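Local structure of hypothetical protein TM0486 (Thermotoga maritima, 1VK8) at residues I35-E40 and A73-Q78; K15-I20 and E99-K104; S43-K48 and M66-E71. The protein binds thiamin and is probably involved in the response of the cell to oxidative conditions. All blocks are in the same frame, centred on the assembly; numbering follows the deposited sequence.

Interaction 1: I35-E40 and A73-Q78; sequences IDRAIE and ARYLEQ
The helix pair of a ferredoxin-like βαββαβ fold, both helices on one face of an antiparallel sheet, meets here as Arg-37 and Ala-38 of helix 31-43 face Tyr-75 and Leu-76 of helix 62-76. The deeper half is aliphatic: Leu-76 brings its CD2 branch to 4.0 Å from Ala-38 CB, and both side chains rest on Val-22 of the sheet. Nearer the surface, Tyr-75 sends its ring across to the other helix, with CG anti to the backbone N (chi1 175°). The ring turns an edge to the neighbouring backbone, where Arg-37 O lies near the ring plane, 3.7 Å from Tyr-75 CE2, while Arg-37 CB lies 4.0 Å from the same CE2 and Arg-37 CD 4.1 Å from Tyr-75 OH. Lys-41 adds a cation-pi contact to this ring and Phe-79 an edge-to-face one. A serine at Tyr-75 would probably open a gap beside the aliphatic part of Arg-37 and leave Lys-41 and Phe-79 without their aromatic partner. The guanidinium stands 72° from the ring plane, with Asp-36 CB over one face, and its NH1 makes a salt bridge to Glu-40 OE1 at 3.0 Å, the hydrogen bond weak, bent to 125°.

Interaction 2: K15-I20 and E99-K104; sequences KVTVSI and EEKVSK
Thr-17 and Lys-101 alone bring strand 16-24 and helix 98-102 together in this contact. Lys-15 pairs through its backbone with Ile-96, ahead of the helix. Val-16 then packs on Phe-62 and Ile-65, on the helix-covered face of the sheet. Thr-17 points to the other face, and its OG1 accepts a hydrogen bond of 2.9 Å from Lys-101 NZ, the two side chains meeting tip to tip. A bend at chi3 (88°) in the otherwise extended lysine carries the ammonium to the strand. That ammonium also forms a salt bridge with Asp-90 OD2 and a weak hydrogen bond to Pro-53 O of the third subunit, the carboxylate probably offsetting most of its charge. An unidentified molecule, probably from the crystallisation liquor, lies about 4 Å from the Lys-101 side chain and may mark a pocket. Val-18 returns to the helix side, against Ile-65 and Met-66. The hydroxyl of Ser-19, on the same face as Thr-17, is hydrogen-bonded to that of Thr-57. Ile-20 ends the walk among Leu-85, Leu-87 and Trp-45: strand 16-24 lies between strands 56-60 and 82-92, with helix 62-76 over one face and helix 98-102 tethered to the other.

Interaction 3: S43-K48 and M66-E71; sequences SSWGMK and MDRVKE
Trp-45 lays one face of its indole against the side chain of Arg-68, a CH-pi contact reinforced by aliphatic packing. Arg-68 CB sits 3.4 Å from the centroid of the six-membered ring of Trp-45, only 12° off the ring normal. From there the arginine bends at chi2 (-61°) and runs back over the indole, so that its guanidinium lies nearly parallel to the ring, the planes 10° apart, with Trp-45 CD1 beneath its rim. Val-69 adds a looser apolar touch at the far end of the indole, through CG2 to CH2.

Around this pair, waters supply the polar links. One accepts from Trp-45 NE1 at 2.8 Å and donates to Arg-68 O; another, in the plane of the guanidinium, accepts from Arg-68 NE at 2.7 Å and donates to Trp-45 O. Arg-68 NH1 makes a salt bridge to Glu-71 OE1 at 3.3 Å, its hydrogen bond weak, which probably helps to hold the guanidinium in its orientation.

Further out, Gly-46 leaves the helical conformation with positive phi as the chain turns toward strand 48-51, and Ile-20 and Val-58 of the sheet pack against the indole. The arginine thus serves two environments: its methylenes cover the aromatic face, while its charge, probably tempered by Glu-71, is left among water molecules at the margin.

The three contacts illustrate how chemistry follows position in a small α+β sandwich. Interaction 3 is the buried one, while interactions 1 and 2 are partly buried. Interactions 1 and 3 both use helix 62-76, their centres about 11 Å apart: interaction 1 joins it to helix 31-43, interaction 3 to the tryptophan of the loop that follows helix 31-43. Both rely on packing against an aromatic ring, although in interaction 3 water also bridges the segments. Interaction 2 lies on the opposite face of the sheet and is polar, a single hydrogen bond from a shared ammonium near the third subunit. It nevertheless meets interaction 3 through the core, where Ile-20 CD1 lies 3.8 Å from Trp-45 CH2. Interactions 1 and 3 also adjoin the second subunit.

Interaction 1: I35-E40 and A73-Q78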
# COMPACT_ATOMS: atom_id res chain seq x y z
N ILE C 35 -15.21 -5.15 -8.22
CA ILE C 35 -15.06 -5.02 -6.78
C ILE C 35 -16.13 -5.77 -6.04
O ILE C 35 -15.86 -6.39 -5.01
CB ILE C 35 -15.03 -3.53 -6.35
CG1 ILE C 35 -13.86 -2.80 -7.01
CG2 ILE C 35 -14.92 -3.42 -4.83
CD1 ILE C 35 -12.56 -3.44 -6.80
N ASP C 36 -17.36 -5.72 -6.56
CA ASP C 36 -18.47 -6.46 -6.00
C ASP C 36 -18.21 -7.97 -5.98
O ASP C 36 -18.58 -8.65 -5.03
CB ASP C 36 -19.75 -6.24 -6.85
CG ASP C 36 -20.37 -4.86 -6.67
OD1 ASP C 36 -19.83 -4.02 -5.92
OD2 ASP C 36 -21.42 -4.54 -7.26
N ARG C 37 -17.63 -8.49 -7.06
CA ARG C 37 -17.36 -9.93 -7.18
C ARG C 37 -16.27 -10.32 -6.20
O ARG C 37 -16.33 -11.37 -5.59
CB ARG C 37 -16.90 -10.30 -8.59
CG ARG C 37 -17.94 -10.07 -9.70
CD ARG C 37 -19.29 -10.73 -9.50
NE ARG C 37 -20.36 -9.74 -9.70
CZ ARG C 37 -21.15 -9.23 -8.75
NH1 ARG C 37 -21.06 -9.59 -7.47
NH2 ARG C 37 -22.07 -8.33 -9.10
N ALA C 38 -15.27 -9.45 -6.06
CA ALA C 38 -14.20 -9.63 -5.10
C ALA C 38 -14.76 -9.72 -3.69
O ALA C 38 -14.45 -10.67 -2.97
CB ALA C 38 -13.22 -8.53 -5.21
N ILE C 39 -15.61 -8.77 -3.32
CA ILE C 39 -16.21 -8.76 -1.97
C ILE C 39 -17.09 -9.98 -1.75
O ILE C 39 -16.98 -10.63 -0.72
CB ILE C 39 -16.94 -7.42 -1.67
CG1 ILE C 39 -15.90 -6.29 -1.66
CG2 ILE C 39 -17.68 -7.49 -0.30
CD1 ILE C 39 -16.48 -4.92 -1.78
N GLU C 40 -17.93 -10.32 -2.73
CA GLU C 40 -18.75 -11.50 -2.65
C GLU C 40 -17.91 -12.77 -2.48
O GLU C 40 -18.24 -13.65 -1.67
CB GLU C 40 -19.61 -11.58 -3.91
CG GLU C 40 -20.53 -12.77 -4.03
CD GLU C 40 -21.42 -12.69 -5.28
OE1 GLU C 40 -20.89 -12.44 -6.40
OE2 GLU C 40 -22.64 -12.89 -5.13
N ALA C 73 -7.58 -14.40 -7.07
CA ALA C 73 -6.95 -13.86 -8.27
C ALA C 73 -7.42 -14.59 -9.53
O ALA C 73 -7.76 -13.95 -10.54
CB ALA C 73 -5.47 -13.94 -8.15
N ARG C 74 -7.46 -15.92 -9.47
CA ARG C 74 -7.92 -16.71 -10.61
C ARG C 74 -9.34 -16.37 -10.92
O ARG C 74 -9.72 -16.28 -12.07
CB ARG C 74 -7.85 -18.22 -10.32
CG ARG C 74 -6.54 -18.93 -10.58
CD ARG C 74 -5.37 -18.08 -11.03
NE ARG C 74 -4.15 -18.88 -11.18
CZ ARG C 74 -2.91 -18.40 -11.21
NH1 ARG C 74 -2.70 -17.10 -11.10
NH2 ARG C 74 -1.87 -19.22 -11.35
N TYR C 75 -10.16 -16.25 -9.88
CA TYR C 75 -11.57 -15.96 -10.03
C TYR C 75 -11.77 -14.61 -10.73
O TYR C 75 -12.61 -14.48 -11.62
CB TYR C 75 -12.23 -15.94 -8.64
CG TYR C 75 -13.66 -15.54 -8.65
CD1 TYR C 75 -14.63 -16.35 -9.24
CD2 TYR C 75 -14.07 -14.36 -8.05
CE1 TYR C 75 -15.94 -15.98 -9.25
CE2 TYR C 75 -15.39 -14.00 -8.04
CZ TYR C 75 -16.32 -14.81 -8.65
OH TYR C 75 -17.62 -14.43 -8.64
N LEU C 76 -11.01 -13.62 -10.30
CA LEU C 76 -11.14 -12.25 -10.80
C LEU C 76 -10.71 -12.07 -12.25
O LEU C 76 -11.22 -11.17 -12.93
CB LEU C 76 -10.37 -11.26 -9.94
CG LEU C 76 -10.94 -11.09 -8.51
CD1 LEU C 76 -10.05 -10.17 -7.73
CD2 LEU C 76 -12.38 -10.61 -8.58
N GLU C 77 -9.81 -12.90 -12.74
CA GLU C 77 -9.39 -12.75 -14.13
C GLU C 77 -10.52 -12.93 -15.14
O GLU C 77 -10.39 -12.46 -16.25
CB GLU C 77 -8.17 -13.59 -14.53
CG GLU C 77 -8.12 -15.02 -14.07
CD GLU C 77 -6.99 -15.80 -14.74
OE1 GLU C 77 -6.18 -15.20 -15.48
OE2 GLU C 77 -6.94 -17.04 -14.53
N GLN C 78 -11.62 -13.59 -14.76
CA GLN C 78 -12.82 -13.63 -15.61
C GLN C 78 -13.40 -12.24 -15.85
O GLN C 78 -14.05 -11.99 -16.85
CB GLN C 78 -13.97 -14.41 -14.97
CG GLN C 78 -13.68 -15.73 -14.30
CD GLN C 78 -14.86 -16.18 -13.40
OE1 GLN C 78 -16.02 -15.82 -13.64
NE2 GLN C 78 -14.55 -16.97 -12.38

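Interaction 2: K15-I20 and E99-K104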
# COMPACT_ATOMS: atom_id res chain seq x y z
N LYS C 15 -4.25 -15.92 14.64
CA LYS C 15 -4.81 -15.33 13.46
C LYS C 15 -3.97 -14.13 13.03
O LYS C 15 -3.19 -13.59 13.81
CB LYS C 15 -6.24 -14.87 13.72
CG LYS C 15 -7.22 -16.02 13.81
CD LYS C 15 -8.59 -15.60 14.32
CE LYS C 15 -9.60 -16.77 14.14
NZ LYS C 15 -10.70 -16.84 15.19
N VAL C 16 -4.12 -13.75 11.78
CA VAL C 16 -3.60 -12.49 11.29
C VAL C 16 -4.79 -11.70 10.75
O VAL C 16 -5.85 -12.25 10.60
CB VAL C 16 -2.55 -12.69 10.13
CG1 VAL C 16 -1.29 -13.37 10.64
CG2 VAL C 16 -3.13 -13.48 8.95
N THR C 17 -4.58 -10.42 10.45
CA THR C 17 -5.53 -9.67 9.64
C THR C 17 -4.85 -9.37 8.33
O THR C 17 -3.64 -9.13 8.27
CB THR C 17 -6.02 -8.35 10.33
OG1 THR C 17 -4.95 -7.40 10.43
CG2 THR C 17 -6.46 -8.59 11.76
N VAL C 18 -5.64 -9.41 7.27
CA VAL C 18 -5.19 -9.17 5.91
C VAL C 18 -6.22 -8.29 5.24
O VAL C 18 -7.39 -8.68 5.07
CB VAL C 18 -5.05 -10.49 5.10
CG1 VAL C 18 -4.53 -10.23 3.71
CG2 VAL C 18 -4.10 -11.47 5.87
N SER C 19 -5.80 -7.09 4.86
CA SER C 19 -6.64 -6.18 4.12
C SER C 19 -6.30 -6.31 2.66
O SER C 19 -5.14 -6.33 2.28
CB SER C 19 -6.42 -4.76 4.64
OG SER C 19 -6.74 -4.74 6.03
N ILE C 20 -7.35 -6.44 1.85
CA ILE C 20 -7.25 -6.78 0.46
C ILE C 20 -7.86 -5.64 -0.34
O ILE C 20 -8.99 -5.20 -0.05
CB ILE C 20 -8.03 -8.08 0.18
CG1 ILE C 20 -7.47 -9.23 1.00
CG2 ILE C 20 -8.04 -8.43 -1.31
CD1 ILE C 20 -8.34 -10.45 0.99
N GLU C 99 -10.65 -6.89 16.30
CA GLU C 99 -11.17 -6.27 17.52
C GLU C 99 -10.04 -5.66 18.33
O GLU C 99 -10.18 -4.57 18.87
CB GLU C 99 -11.94 -7.29 18.36
CG GLU C 99 -12.61 -6.75 19.62
CD GLU C 99 -13.26 -7.84 20.47
OE1 GLU C 99 -13.37 -9.00 20.01
OE2 GLU C 99 -13.68 -7.52 21.61
N GLU C 100 -8.89 -6.32 18.37
CA GLU C 100 -7.75 -5.80 19.14
C GLU C 100 -7.28 -4.47 18.57
O GLU C 100 -6.73 -3.65 19.28
CB GLU C 100 -6.58 -6.80 19.16
CG GLU C 100 -6.83 -8.00 20.04
CD GLU C 100 -5.76 -9.07 19.93
OE1 GLU C 100 -5.80 -9.87 18.98
OE2 GLU C 100 -4.86 -9.12 20.80
N LYS C 101 -7.49 -4.25 17.28
CA LYS C 101 -7.08 -3.01 16.63
C LYS C 101 -8.16 -1.91 16.54
O LYS C 101 -7.82 -0.73 16.47
CB LYS C 101 -6.57 -3.36 15.25
CG LYS C 101 -5.46 -4.40 15.25
CD LYS C 101 -5.31 -5.08 13.91
CE LYS C 101 -4.38 -4.29 13.07
NZ LYS C 101 -4.41 -4.89 11.77
N VAL C 102 -9.44 -2.25 16.56
CA VAL C 102 -10.49 -1.23 16.36
C VAL C 102 -11.48 -1.03 17.49
O VAL C 102 -12.20 -0.05 17.48
CB VAL C 102 -11.40 -1.54 15.14
CG1 VAL C 102 -10.58 -1.74 13.90
CG2 VAL C 102 -12.31 -2.74 15.41
N SER C 103 -11.57 -1.98 18.42
CA SER C 103 -12.65 -1.97 19.42
C SER C 103 -12.71 -0.67 20.19
O SER C 103 -13.79 -0.17 20.46
CB SER C 103 -12.50 -3.14 20.40
OG SER C 103 -11.30 -3.06 21.12
N LYS C 104 -11.53 -0.14 20.52
CA LYS C 104 -11.35 1.18 21.14
C LYS C 104 -12.17 2.31 20.49
O LYS C 104 -12.53 3.27 21.15
CB LYS C 104 -9.87 1.59 21.07
CG LYS C 104 -9.23 1.99 22.38
CD LYS C 104 -8.18 3.08 22.18
CE LYS C 104 -8.80 4.47 22.14
NZ LYS C 104 -8.00 5.47 22.91

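Interaction 3: S43-K48 and M66-E71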
# COMPACT_ATOMS: atom_id res chain seq x y z
N SER C 43 -16.47 -13.00 1.09
CA SER C 43 -17.51 -13.33 2.07
C SER C 43 -17.84 -14.83 2.15
O SER C 43 -18.41 -15.29 3.13
CB SER C 43 -18.78 -12.54 1.77
OG SER C 43 -19.52 -13.13 0.71
N SER C 44 -17.49 -15.56 1.09
CA SER C 44 -17.74 -17.00 0.99
C SER C 44 -16.68 -17.79 1.74
O SER C 44 -16.82 -18.99 1.88
CB SER C 44 -17.72 -17.45 -0.49
OG SER C 44 -16.38 -17.48 -0.99
N TRP C 45 -15.63 -17.13 2.21
CA TRP C 45 -14.54 -17.84 2.87
C TRP C 45 -14.89 -18.27 4.26
O TRP C 45 -14.15 -19.06 4.83
CB TRP C 45 -13.27 -16.98 2.95
CG TRP C 45 -12.68 -16.59 1.60
CD1 TRP C 45 -13.04 -17.04 0.38
CD2 TRP C 45 -11.61 -15.66 1.40
NE1 TRP C 45 -12.27 -16.43 -0.59
CE2 TRP C 45 -11.40 -15.57 0.02
CE3 TRP C 45 -10.82 -14.87 2.26
CZ2 TRP C 45 -10.42 -14.73 -0.53
CZ3 TRP C 45 -9.85 -14.05 1.72
CH2 TRP C 45 -9.66 -13.99 0.34
N GLY C 46 -15.94 -17.69 4.86
CA GLY C 46 -16.36 -18.07 6.19
C GLY C 46 -15.63 -17.36 7.32
O GLY C 46 -15.91 -17.60 8.51
N MSE C 47 -14.68 -16.51 6.96
CA MSE C 47 -13.92 -15.72 7.94
C MSE C 47 -14.57 -14.42 8.24
O MSE C 47 -15.29 -13.88 7.42
CB MSE C 47 -12.53 -15.42 7.42
CG MSE C 47 -11.78 -16.65 7.16
SE MSE C 47 -10.04 -16.13 6.28
CE MSE C 47 -9.45 -17.88 6.23
N LYS C 48 -14.33 -13.96 9.46
CA LYS C 48 -14.74 -12.64 9.87
C LYS C 48 -14.11 -11.64 8.89
O LYS C 48 -12.92 -11.72 8.59
CB LYS C 48 -14.34 -12.33 11.33
CG LYS C 48 -14.68 -10.91 11.80
CD LYS C 48 -14.26 -10.65 13.23
CE LYS C 48 -14.72 -9.25 13.70
NZ LYS C 48 -14.53 -9.07 15.15
N MSE C 66 -3.73 -16.97 2.44
CA MSE C 66 -2.86 -16.93 1.25
C MSE C 66 -3.40 -17.85 0.15
O MSE C 66 -3.46 -17.49 -1.00
CB MSE C 66 -1.41 -17.27 1.60
CG MSE C 66 -0.74 -16.29 2.51
SE MSE C 66 -0.83 -14.41 1.81
CE MSE C 66 -2.19 -13.69 3.00
N ASP C 67 -3.86 -19.05 0.53
CA ASP C 67 -4.48 -19.96 -0.42
C ASP C 67 -5.78 -19.43 -0.99
O ASP C 67 -6.08 -19.64 -2.17
CB ASP C 67 -4.74 -21.32 0.25
CG ASP C 67 -3.47 -22.14 0.49
OD1 ASP C 67 -2.41 -21.87 -0.13
OD2 ASP C 67 -3.44 -23.08 1.31
N ARG C 68 -6.58 -18.75 -0.17
CA ARG C 68 -7.79 -18.11 -0.67
C ARG C 68 -7.49 -16.98 -1.63
O ARG C 68 -8.22 -16.76 -2.59
CB ARG C 68 -8.66 -17.60 0.49
CG ARG C 68 -9.21 -18.69 1.36
CD ARG C 68 -10.09 -19.63 0.64
NE ARG C 68 -11.07 -20.21 1.55
CZ ARG C 68 -12.12 -20.88 1.15
NH1 ARG C 68 -12.33 -21.11 -0.14
NH2 ARG C 68 -12.97 -21.37 2.03
N VAL C 69 -6.40 -16.27 -1.37
CA VAL C 69 -5.98 -15.20 -2.26
C VAL C 69 -5.60 -15.77 -3.63
O VAL C 69 -5.92 -15.17 -4.63
CB VAL C 69 -4.85 -14.34 -1.63
CG1 VAL C 69 -4.23 -13.43 -2.65
CG2 VAL C 69 -5.40 -13.56 -0.44
N LYS C 70 -4.96 -16.94 -3.67
CA LYS C 70 -4.69 -17.60 -4.96
C LYS C 70 -5.97 -17.82 -5.77
O LYS C 70 -6.02 -17.53 -6.96
CB LYS C 70 -3.99 -18.96 -4.80
CG LYS C 70 -2.65 -18.97 -4.13
CD LYS C 70 -2.19 -20.40 -4.04
CE LYS C 70 -1.17 -20.64 -3.01
NZ LYS C 70 -0.94 -22.10 -2.93
N GLU C 71 -6.99 -18.35 -5.11
CA GLU C 71 -8.30 -18.58 -5.72
C GLU C 71 -8.97 -17.28 -6.13
O GLU C 71 -9.58 -17.22 -7.18
CB GLU C 71 -9.20 -19.38 -4.77
CG GLU C 71 -8.71 -20.81 -4.56
CD GLU C 71 -9.31 -21.48 -3.32
OE1 GLU C 71 -10.16 -20.87 -2.64
OE2 GLU C 71 -8.93 -22.64 -3.03
O HOH W 1 -15.64 -21.67 0.12
O HOH W 2 -11.04 -17.13 -3.06
O HOH W 3 -11.61 -20.12 4.15